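Local coordinates for aldehyde dehydrogenase (Anabaena variabilis, PDB 4H7N), which probably oxidises aldehydes to the corresponding carboxylic acids, using NAD+ as the electron acceptor, at residues K17-I22 against L74-G79; T362-G367 against T388-S393. One frame throughout, in Å; residues are numbered along the deposited sequence.

Contact 1 of 2, residues K17-I22 against L74-G79; sequences KFDYVI and LVNDTG
The side-chain amide of Asn76 and the carboxylate of Asp19 approach from opposite directions, joining the two-stranded antiparallel sheet formed by strands 8-11 and 18-22 to the last turn of helix 67-78. The only direct hydrogen bond between the two segments runs from Asn76 ND2 to Asp19 OD2, 3.2 Å long and nearly straight at 171°. The acceptor lies in the amide plane of the asparagine, and the bond uses the syn lone pair of OD2, on the side of OD1. Carboxylate and amide are nevertheless turned strongly against each other, their planes 76° apart. On Asn76, CG is anti to the backbone N (chi1 -159°), which carries the amide off the helix toward the strand. The other end of the same amide is used as well: water 1 donates to Asn76 OD1 over 3.0 Å and to the strand carbonyl Asp19 O over 2.9 Å. With one end donating and the other accepting, the rotation of the amide is fixed from both sides.

The carboxylate also has partners beyond the two segments: Asp19 OD1 forms a salt bridge with Arg167, and OD2 also accepts from Asn12. Arg167 in turn pairs with Asp77, the residue after Asn76, so one guanidinium bridges an acid of the strand and an acid of the helix.

Behind it, the helix closes on Gly79, whose positive phi ends the helical course. Leu74 O accepts there from Thr78 N at 3.0 Å and, on the opposite face of the carbonyl plane, from Thr78 OG1 at 2.8 Å.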
# COMPACT_ATOMS: atom_id res chain seq x y z
N LYS A 17 10.31 -39.57 -7.06
CA LYS A 17 9.55 -40.01 -8.23
C LYS A 17 8.36 -39.11 -8.46
O LYS A 17 7.89 -38.42 -7.54
CB LYS A 17 8.97 -41.40 -8.04
CG LYS A 17 9.98 -42.47 -7.78
CD LYS A 17 9.23 -43.76 -7.47
CE LYS A 17 9.88 -44.96 -8.13
NZ LYS A 17 11.26 -45.06 -7.59
N PHE A 18 7.86 -39.14 -9.69
CA PHE A 18 6.66 -38.39 -10.05
C PHE A 18 5.44 -39.16 -9.57
O PHE A 18 5.28 -40.31 -9.89
CB PHE A 18 6.55 -38.17 -11.54
CG PHE A 18 7.53 -37.19 -12.09
CD1 PHE A 18 7.67 -35.92 -11.53
CD2 PHE A 18 8.29 -37.51 -13.22
CE1 PHE A 18 8.57 -35.00 -12.06
CE2 PHE A 18 9.19 -36.59 -13.76
CZ PHE A 18 9.33 -35.33 -13.17
N ASP A 19 4.58 -38.56 -8.78
CA ASP A 19 3.45 -39.33 -8.28
C ASP A 19 2.18 -38.53 -8.29
O ASP A 19 1.26 -38.86 -7.56
CB ASP A 19 3.75 -39.88 -6.87
CG ASP A 19 3.81 -38.76 -5.80
OD1 ASP A 19 3.78 -37.54 -6.16
OD2 ASP A 19 3.89 -39.10 -4.60
N TYR A 20 2.14 -37.47 -9.10
CA TYR A 20 1.02 -36.57 -9.08
C TYR A 20 1.13 -35.75 -10.35
O TYR A 20 2.22 -35.56 -10.85
CB TYR A 20 1.09 -35.66 -7.89
CG TYR A 20 -0.22 -35.00 -7.53
CD1 TYR A 20 -1.22 -35.73 -6.93
CD2 TYR A 20 -0.42 -33.64 -7.71
CE1 TYR A 20 -2.40 -35.14 -6.55
CE2 TYR A 20 -1.61 -33.03 -7.35
CZ TYR A 20 -2.60 -33.78 -6.76
OH TYR A 20 -3.79 -33.26 -6.36
N VAL A 21 -0.01 -35.30 -10.85
CA VAL A 21 -0.08 -34.53 -12.10
C VAL A 21 -1.00 -33.37 -11.85
O VAL A 21 -2.05 -33.55 -11.26
CB VAL A 21 -0.69 -35.33 -13.26
CG1 VAL A 21 -0.82 -34.46 -14.50
CG2 VAL A 21 0.20 -36.53 -13.58
N ILE A 22 -0.66 -32.19 -12.31
CA ILE A 22 -1.61 -31.09 -12.25
C ILE A 22 -1.76 -30.55 -13.67
O ILE A 22 -0.89 -30.79 -14.51
CB ILE A 22 -1.09 -29.99 -11.30
CG1 ILE A 22 0.26 -29.45 -11.73
CG2 ILE A 22 -1.03 -30.51 -9.86
CD1 ILE A 22 0.76 -28.38 -10.79
N LEU A 74 -0.66 -33.45 2.82
CA LEU A 74 0.38 -32.49 3.20
C LEU A 74 1.69 -33.23 3.58
O LEU A 74 2.78 -32.77 3.28
CB LEU A 74 -0.17 -31.53 4.25
CG LEU A 74 0.64 -30.30 4.57
CD1 LEU A 74 0.90 -29.44 3.34
CD2 LEU A 74 -0.12 -29.50 5.63
N VAL A 75 1.60 -34.38 4.21
CA VAL A 75 2.79 -35.26 4.37
C VAL A 75 3.41 -35.58 2.98
O VAL A 75 4.61 -35.51 2.79
CB VAL A 75 2.43 -36.58 5.06
CG1 VAL A 75 3.53 -37.63 4.91
CG2 VAL A 75 2.14 -36.36 6.52
N ASN A 76 2.56 -35.96 2.04
CA ASN A 76 3.01 -36.27 0.69
C ASN A 76 3.71 -35.04 0.07
O ASN A 76 4.76 -35.20 -0.59
CB ASN A 76 1.80 -36.70 -0.16
CG ASN A 76 2.15 -37.50 -1.41
OD1 ASN A 76 1.27 -38.21 -1.96
ND2 ASN A 76 3.40 -37.39 -1.91
N ASP A 77 3.15 -33.85 0.25
CA ASP A 77 3.75 -32.62 -0.32
C ASP A 77 5.10 -32.28 0.31
O ASP A 77 5.98 -31.78 -0.36
CB ASP A 77 2.85 -31.38 -0.12
CG ASP A 77 1.73 -31.22 -1.17
OD1 ASP A 77 1.90 -31.54 -2.38
OD2 ASP A 77 0.65 -30.66 -0.79
N THR A 78 5.22 -32.47 1.62
CA THR A 78 6.34 -31.93 2.41
C THR A 78 7.32 -32.93 2.90
O THR A 78 8.44 -32.58 3.26
CB THR A 78 5.86 -31.15 3.64
OG1 THR A 78 5.13 -31.99 4.56
CG2 THR A 78 4.95 -29.96 3.22
N GLY A 79 6.92 -34.20 2.93
CA GLY A 79 7.79 -35.24 3.43
C GLY A 79 7.93 -35.35 4.94
O GLY A 79 8.82 -36.06 5.43
O HOH W 1 0.76 -37.74 -4.90

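Contact 2 of 2, residues T362-G367 against T388-S393; sequences TEETFG and TIYGLS
Tyr390 lies against Thr362 and Glu364 with no direct hydrogen bond between the segments; waters bridge them instead, two of them with ordinary distances. Both segments are loops of the catalytic domain, running into strands 369-375 and 393-397 of its seven-stranded sheet. Residues 363-367 carry EExFG, the start of the EExFGP signature of aldehyde dehydrogenases, which in relatives lies beside the nicotinamide end of the cofactor site.

Tyr390 OH donates to water 4 over 2.8 Å, and that water donates to Glu364 OE1 over 2.6 Å. Tyr390 OH also comes within 3.8 Å of Glu364 CB, so the tyrosine meets the root of the glutamate directly and its carboxylate through water. Glu364 has CG anti to the backbone N (chi1 -173°) and stays extended beyond it, and its second oxygen, OE2, accepts from Gly235 N. The carboxylate is thus held at both oxygens.

Farther back along the ring, Thr362 O lies at the edge, near the ring plane, 4.1 Å from Tyr390 CE2. Ile389 CG1, from the tyrosine's own loop, packs over one face, offset toward the rim, and the buried tyrosine also touches Lys236 and Ser438.

Thr362 O has two water partners. Water 2 donates to Thr362 O over 3.2 Å and accepts from Ile389 N at 3.1 Å. Water 3, at the ring edge in its plane, reaches Thr388 OG1, but it sits so close to the carbonyl oxygen that its exact position is doubtful. Thr388 OG1 also closes an ST turn, accepting from Tyr390 N across 3.0 Å at an angle of 163°.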
# COMPACT_ATOMS: atom_id res chain seq x y z
N THR A 362 25.10 -14.20 2.82
CA THR A 362 24.53 -13.08 2.12
C THR A 362 23.27 -13.44 1.32
O THR A 362 22.30 -12.73 1.43
CB THR A 362 25.53 -12.43 1.18
OG1 THR A 362 25.95 -13.39 0.22
CG2 THR A 362 26.73 -11.91 1.95
N GLU A 363 23.26 -14.53 0.55
CA GLU A 363 22.09 -14.90 -0.24
C GLU A 363 21.22 -15.87 0.56
O GLU A 363 21.75 -16.64 1.34
CB GLU A 363 22.51 -15.54 -1.57
CG GLU A 363 23.33 -14.57 -2.43
CD GLU A 363 24.02 -15.24 -3.62
OE1 GLU A 363 23.65 -16.36 -4.02
OE2 GLU A 363 24.96 -14.61 -4.17
N GLU A 364 19.91 -15.82 0.36
CA GLU A 364 18.98 -16.67 1.06
C GLU A 364 19.39 -18.13 0.82
O GLU A 364 19.59 -18.54 -0.32
CB GLU A 364 17.52 -16.42 0.62
CG GLU A 364 16.45 -17.17 1.46
CD GLU A 364 15.01 -16.60 1.31
OE1 GLU A 364 14.62 -16.36 0.13
OE2 GLU A 364 14.27 -16.40 2.36
N THR A 365 19.51 -18.89 1.89
CA THR A 365 19.91 -20.31 1.81
C THR A 365 18.68 -21.24 1.83
O THR A 365 18.59 -22.19 1.06
CB THR A 365 20.88 -20.59 2.97
OG1 THR A 365 22.02 -19.72 2.85
CG2 THR A 365 21.40 -22.02 2.95
N PHE A 366 17.70 -20.94 2.71
CA PHE A 366 16.51 -21.77 2.83
C PHE A 366 16.90 -23.22 3.15
O PHE A 366 16.31 -24.17 2.61
CB PHE A 366 15.71 -21.70 1.51
CG PHE A 366 14.30 -21.25 1.66
CD1 PHE A 366 14.02 -19.99 2.16
CD2 PHE A 366 13.24 -22.10 1.34
CE1 PHE A 366 12.71 -19.53 2.30
CE2 PHE A 366 11.92 -21.65 1.49
CZ PHE A 366 11.66 -20.37 1.95
N GLY A 367 17.91 -23.39 4.01
CA GLY A 367 18.38 -24.70 4.45
C GLY A 367 18.74 -24.70 5.93
O GLY A 367 18.64 -23.66 6.60
N THR A 388 22.84 -6.50 4.66
CA THR A 388 22.03 -7.46 3.92
C THR A 388 21.07 -6.65 3.07
O THR A 388 20.74 -5.51 3.45
CB THR A 388 21.20 -8.32 4.93
OG1 THR A 388 20.26 -9.12 4.23
CG2 THR A 388 20.43 -7.44 5.92
N ILE A 389 20.62 -7.23 1.96
CA ILE A 389 19.53 -6.64 1.16
C ILE A 389 18.15 -7.03 1.63
O ILE A 389 17.14 -6.55 1.12
CB ILE A 389 19.61 -7.02 -0.33
CG1 ILE A 389 19.45 -8.53 -0.49
CG2 ILE A 389 20.92 -6.54 -0.91
CD1 ILE A 389 18.93 -8.89 -1.86
N TYR A 390 18.09 -7.85 2.67
CA TYR A 390 16.83 -8.25 3.27
C TYR A 390 16.50 -7.43 4.54
O TYR A 390 17.28 -6.58 4.97
CB TYR A 390 16.94 -9.74 3.64
CG TYR A 390 17.04 -10.62 2.40
CD1 TYR A 390 15.93 -10.82 1.64
CD2 TYR A 390 18.24 -11.22 1.98
CE1 TYR A 390 15.97 -11.63 0.51
CE2 TYR A 390 18.27 -12.06 0.87
CZ TYR A 390 17.12 -12.24 0.15
OH TYR A 390 16.97 -13.00 -0.99
N GLY A 391 15.34 -7.70 5.13
CA GLY A 391 14.94 -6.95 6.31
C GLY A 391 13.63 -7.42 6.86
O GLY A 391 12.76 -6.62 7.22
N LEU A 392 13.49 -8.75 6.95
CA LEU A 392 12.26 -9.33 7.38
C LEU A 392 12.21 -9.40 8.92
O LEU A 392 11.32 -8.79 9.54
CB LEU A 392 12.09 -10.75 6.77
CG LEU A 392 10.71 -11.35 6.86
CD1 LEU A 392 9.65 -10.52 6.15
CD2 LEU A 392 10.64 -12.77 6.29
N SER A 393 13.14 -10.15 9.52
CA SER A 393 13.17 -10.27 10.98
C SER A 393 14.58 -10.39 11.51
O SER A 393 15.54 -10.52 10.76
CB SER A 393 12.37 -11.52 11.43
OG SER A 393 11.61 -12.09 10.38
O HOH W 2 22.50 -9.58 1.17
O HOH W 3 21.87 -10.94 3.15
O HOH W 4 14.55 -14.35 -1.57

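Overall arrangement
The two contacts follow one another along the chain and lie in different parts of the fold. Their centres are about 27 Å apart, their nearest atoms about 11 Å, and they do not touch. Contact 1 lies at the surface, its centre about 21 Å from that of the chain, where the small N-terminal sheet meets a helix away from the predicted active site. Contact 2 is deeper, its centre about 14 Å from the chain centre, and lies nearer the predicted active site: the side chain of Glu364 is about 9 Å from that of Glu232, the predicted active-site residue. Water bridges both interfaces, and neither is touched by the other chain of the assembly.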